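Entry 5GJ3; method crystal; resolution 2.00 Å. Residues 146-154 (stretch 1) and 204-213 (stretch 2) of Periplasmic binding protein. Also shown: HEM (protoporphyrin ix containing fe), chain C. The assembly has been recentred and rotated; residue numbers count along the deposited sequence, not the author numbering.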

# COMPACT_ATOMS: atom_id res chain seq x y z
N LEU A 146 12.51 8.65 6.70
CA LEU A 146 11.48 8.52 7.74
C LEU A 146 10.08 8.56 7.10
O LEU A 146 9.74 9.53 6.41
CB LEU A 146 11.63 9.64 8.77
CG LEU A 146 10.79 9.53 10.02
CD1 LEU A 146 11.23 8.35 10.91
CD2 LEU A 146 10.86 10.89 10.76
N PHE A 147 9.29 7.52 7.30
CA PHE A 147 7.90 7.55 6.86
C PHE A 147 6.98 8.10 7.96
O PHE A 147 6.99 7.59 9.10
CB PHE A 147 7.41 6.14 6.48
CG PHE A 147 5.97 6.11 6.07
CD1 PHE A 147 5.61 6.44 4.78
CD2 PHE A 147 4.95 5.81 7.00
CE1 PHE A 147 4.26 6.46 4.40
CE2 PHE A 147 3.62 5.82 6.64
CZ PHE A 147 3.27 6.13 5.33
N LEU A 148 6.17 9.11 7.63
CA LEU A 148 5.24 9.71 8.60
C LEU A 148 3.83 9.44 8.11
O LEU A 148 3.49 9.72 6.94
CB LEU A 148 5.38 11.23 8.70
CG LEU A 148 6.78 11.68 9.18
CD1 LEU A 148 6.95 13.18 9.14
CD2 LEU A 148 7.04 11.16 10.59
N TYR A 149 3.07 8.82 8.96
CA TYR A 149 1.64 8.74 8.79
C TYR A 149 1.05 10.01 9.45
O TYR A 149 1.29 10.26 10.63
CB TYR A 149 1.14 7.47 9.46
CG TYR A 149 -0.37 7.41 9.45
CD1 TYR A 149 -1.06 6.98 8.30
CD2 TYR A 149 -1.13 7.83 10.58
CE1 TYR A 149 -2.47 6.94 8.27
CE2 TYR A 149 -2.54 7.80 10.55
CZ TYR A 149 -3.21 7.33 9.41
OH TYR A 149 -4.61 7.28 9.36
N LEU A 150 0.28 10.80 8.70
CA LEU A 150 -0.24 12.09 9.14
C LEU A 150 -1.74 12.18 8.94
O LEU A 150 -2.27 11.73 7.94
CB LEU A 150 0.38 13.25 8.33
CG LEU A 150 1.92 13.30 8.27
CD1 LEU A 150 2.34 14.30 7.19
CD2 LEU A 150 2.47 13.68 9.64
N ARG A 151 -2.42 12.78 9.90
CA ARG A 151 -3.85 12.98 9.76
C ARG A 151 -4.15 14.27 10.47
O ARG A 151 -4.52 14.26 11.63
CB ARG A 151 -4.65 11.81 10.33
CG ARG A 151 -6.01 11.68 9.64
CD ARG A 151 -6.69 10.36 9.96
NE ARG A 151 -7.21 10.33 11.32
CZ ARG A 151 -6.72 9.59 12.31
NH1 ARG A 151 -7.29 9.66 13.52
NH2 ARG A 151 -5.68 8.77 12.12
N GLY A 152 -3.89 15.37 9.75
CA GLY A 152 -3.83 16.70 10.32
C GLY A 152 -2.73 16.81 11.35
O GLY A 152 -2.01 15.85 11.66
N THR A 153 -2.60 17.99 11.93
CA THR A 153 -1.60 18.25 12.96
C THR A 153 -1.85 17.46 14.27
O THR A 153 -0.95 17.29 15.08
CB THR A 153 -1.38 19.77 13.14
OG1 THR A 153 -0.43 20.19 12.14
CG2 THR A 153 -0.88 20.14 14.52
N ASP A 154 -3.04 16.90 14.42
CA ASP A 154 -3.31 16.06 15.57
C ASP A 154 -2.60 14.70 15.60
O ASP A 154 -2.26 14.18 16.67
CB ASP A 154 -4.81 15.88 15.68
CG ASP A 154 -5.49 17.15 16.16
OD1 ASP A 154 -4.91 17.82 17.05
OD2 ASP A 154 -6.59 17.50 15.65
CHA HEM C . -8.42 7.89 8.33
CHB HEM C . -5.07 5.75 5.53
CHC HEM C . -3.24 3.33 9.38
CHD HEM C . -6.76 5.29 12.10
C1A HEM C . -7.67 7.48 7.26
C2A HEM C . -7.96 7.83 5.92
C3A HEM C . -7.02 7.21 5.13
C4A HEM C . -6.16 6.49 5.99
CMA HEM C . -6.88 7.30 3.61
CAA HEM C . -9.12 8.70 5.44
CBA HEM C . -8.68 10.11 5.00
CGA HEM C . -8.31 11.03 6.15
O1A HEM C . -8.05 10.60 7.29
O2A HEM C . -8.24 12.26 5.98
C1B HEM C . -4.29 4.90 6.34
C2B HEM C . -3.22 4.10 5.83
C3B HEM C . -2.71 3.40 6.87
C4B HEM C . -3.49 3.80 8.09
CMB HEM C . -2.77 4.05 4.39
CAB HEM C . -1.59 2.44 6.87
CBB HEM C . -0.37 2.91 6.97
C1C HEM C . -4.06 3.62 10.48
C2C HEM C . -4.01 2.97 11.72
C3C HEM C . -5.02 3.54 12.52
C4C HEM C . -5.67 4.52 11.71
CMC HEM C . -3.00 1.90 12.08
CAC HEM C . -5.42 3.27 13.94
CBC HEM C . -4.64 2.67 14.84
C1D HEM C . -7.49 6.12 11.24
C2D HEM C . -8.67 6.87 11.72
C3D HEM C . -9.14 7.61 10.68
C4D HEM C . -8.22 7.29 9.57
CMD HEM C . -9.23 6.78 13.12
CAD HEM C . -10.33 8.55 10.62
CBD HEM C . -11.69 7.91 10.22
CGD HEM C . -12.76 8.98 10.03
O1D HEM C . -13.91 8.75 9.57
O2D HEM C . -12.53 10.17 10.35
NA HEM C . -6.54 6.65 7.31
NB HEM C . -4.36 4.74 7.67
NC HEM C . -5.08 4.56 10.48
ND HEM C . -7.19 6.48 9.98
FE HEM C . -5.82 5.68 8.89
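Stretch 2 (204-213) VLDKGLESVG

Stretch 1 runs as an extended strand from L146, already under way earlier in the chain, and passes into a loop that carries T153 and D154. Stretch 2 enters as the last two residues of a strand, V204 and L205, then turns into a helix that starts at D206, with L205 at the N-cap position. The N-to-C directions of the strand of stretch 1 and the helix cross at 54°, and their axes approach to 6.7 Å. Both chains therefore advance in broadly the same sense, and the CA atoms pair in order: L148 with V204 at 5.3 Å, L150 with G208 at 4.7 Å, G152 with S211 at 4.7 Å.

At the start of the contact, the CA atoms of L148 and V204 are 5.3 Å apart, and the backbones are joined there through a water: L148 O lies 4.3 Å from L205 N, and the water fills the gap, donating to L148 O (2.9 Å) and accepting from L205 N (2.8 Å). Further on, the helix presents G208 to the strand, and G208 CA comes within 3.6 Å of L150 O in a CA-H...O contact. A CB on G208 would sit about 3.4 Å from that same L150 O, so the bare backbone suits the close approach. Beyond it, G152 N donates to S211 OG (2.9 Å, nearly straight at 163°), the one direct hydrogen bond between the stretches. S211, with chi1 in p, in turn donates from OG to G208 O (2.6 Å) and so links the G152 amide to the helix backbone. G152 CA also points its hydrogen at S211 O, 3.2 Å away; the positive phi of G152 is one that favours glycine.

Among the side chains, the CA-to-CB bond of L150 points toward stretch 2, and L150 is the apolar centre: its CD1 lies 4.1 Å from V204 CG1 and 4.2 Å from V212 CG2. V204 also meets L148, CG1 to CB at 4.2 Å. V212 extends the packing into the loop, with CG1 3.8 Å from G152 C. On F147 the CA-to-CB bond points sideways, yet the ring reaches L205, whose CD2 lies at the ring edge, 3.8 Å from CE1. The CA-to-CB bond of Y149 points away from stretch 2, and its OH binds HEM FE at 2.1 Å; R151 NH2 donates a weak hydrogen bond to that oxygen (3.3 Å). L205 touches both the tyrosine ring and the haem, its CD1 lying 4.5 Å from Y149 CD1 and 3.8 Å from HEM CMB.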

# COMPACT_ATOMS: atom_id res chain seq x y z
N VAL A 204 5.93 10.53 2.90
CA VAL A 204 4.56 10.72 3.40
C VAL A 204 3.49 10.26 2.38
O VAL A 204 3.79 10.00 1.22
CB VAL A 204 4.29 12.21 3.69
CG1 VAL A 204 5.25 12.70 4.79
CG2 VAL A 204 4.40 13.04 2.40
N LEU A 205 2.25 10.19 2.82
CA LEU A 205 1.15 9.94 1.86
C LEU A 205 0.61 11.26 1.28
O LEU A 205 0.63 12.32 1.98
CB LEU A 205 0.06 9.14 2.53
CG LEU A 205 0.59 7.84 3.12
CD1 LEU A 205 -0.51 7.12 3.88
CD2 LEU A 205 1.23 6.90 2.09
N ASP A 206 0.19 11.21 0.00
CA ASP A 206 -0.53 12.31 -0.68
C ASP A 206 -1.55 12.99 0.26
O ASP A 206 -1.47 14.22 0.53
CB ASP A 206 -1.28 11.81 -1.94
CG ASP A 206 -0.40 11.76 -3.21
OD1 ASP A 206 0.82 12.07 -3.13
OD2 ASP A 206 -0.94 11.40 -4.30
N LYS A 207 -2.50 12.19 0.76
CA LYS A 207 -3.58 12.75 1.62
C LYS A 207 -3.03 13.32 2.91
O LYS A 207 -3.47 14.38 3.36
CB LYS A 207 -4.66 11.72 1.96
CG LYS A 207 -5.46 11.21 0.77
CD LYS A 207 -6.96 11.26 1.05
CE LYS A 207 -7.76 10.30 0.17
NZ LYS A 207 -7.25 10.23 -1.23
N GLY A 208 -2.07 12.61 3.51
CA GLY A 208 -1.41 13.07 4.72
C GLY A 208 -0.77 14.43 4.55
O GLY A 208 -0.96 15.31 5.38
N LEU A 209 0.02 14.59 3.50
CA LEU A 209 0.64 15.87 3.21
C LEU A 209 -0.40 16.98 2.99
O LEU A 209 -0.23 18.09 3.49
CB LEU A 209 1.58 15.77 2.01
CG LEU A 209 2.33 17.06 1.65
CD1 LEU A 209 3.25 17.46 2.82
CD2 LEU A 209 3.06 16.93 0.31
N GLU A 210 -1.47 16.68 2.24
CA GLU A 210 -2.57 17.64 2.13
C GLU A 210 -3.19 17.98 3.51
O GLU A 210 -3.39 19.16 3.82
CB GLU A 210 -3.62 17.17 1.12
CG GLU A 210 -4.25 18.35 0.38
CD GLU A 210 -5.60 18.03 -0.25
OE1 GLU A 210 -5.93 16.83 -0.45
OE2 GLU A 210 -6.34 19.01 -0.55
N SER A 211 -3.47 16.98 4.33
CA SER A 211 -4.04 17.21 5.66
C SER A 211 -3.21 18.09 6.63
O SER A 211 -3.73 18.50 7.65
CB SER A 211 -4.28 15.90 6.37
OG SER A 211 -3.07 15.50 6.94
N VAL A 212 -1.91 18.32 6.38
CA VAL A 212 -1.13 19.24 7.23
C VAL A 212 -0.86 20.57 6.54
O VAL A 212 -0.07 21.36 7.03
CB VAL A 212 0.22 18.62 7.77
CG1 VAL A 212 -0.06 17.43 8.67
CG2 VAL A 212 1.18 18.25 6.64
N GLY A 213 -1.45 20.83 5.37
CA GLY A 213 -1.17 22.08 4.65
C GLY A 213 -0.02 22.02 3.66
O GLY A 213 0.64 23.06 3.42
O HOH W 1 1.37 10.88 5.34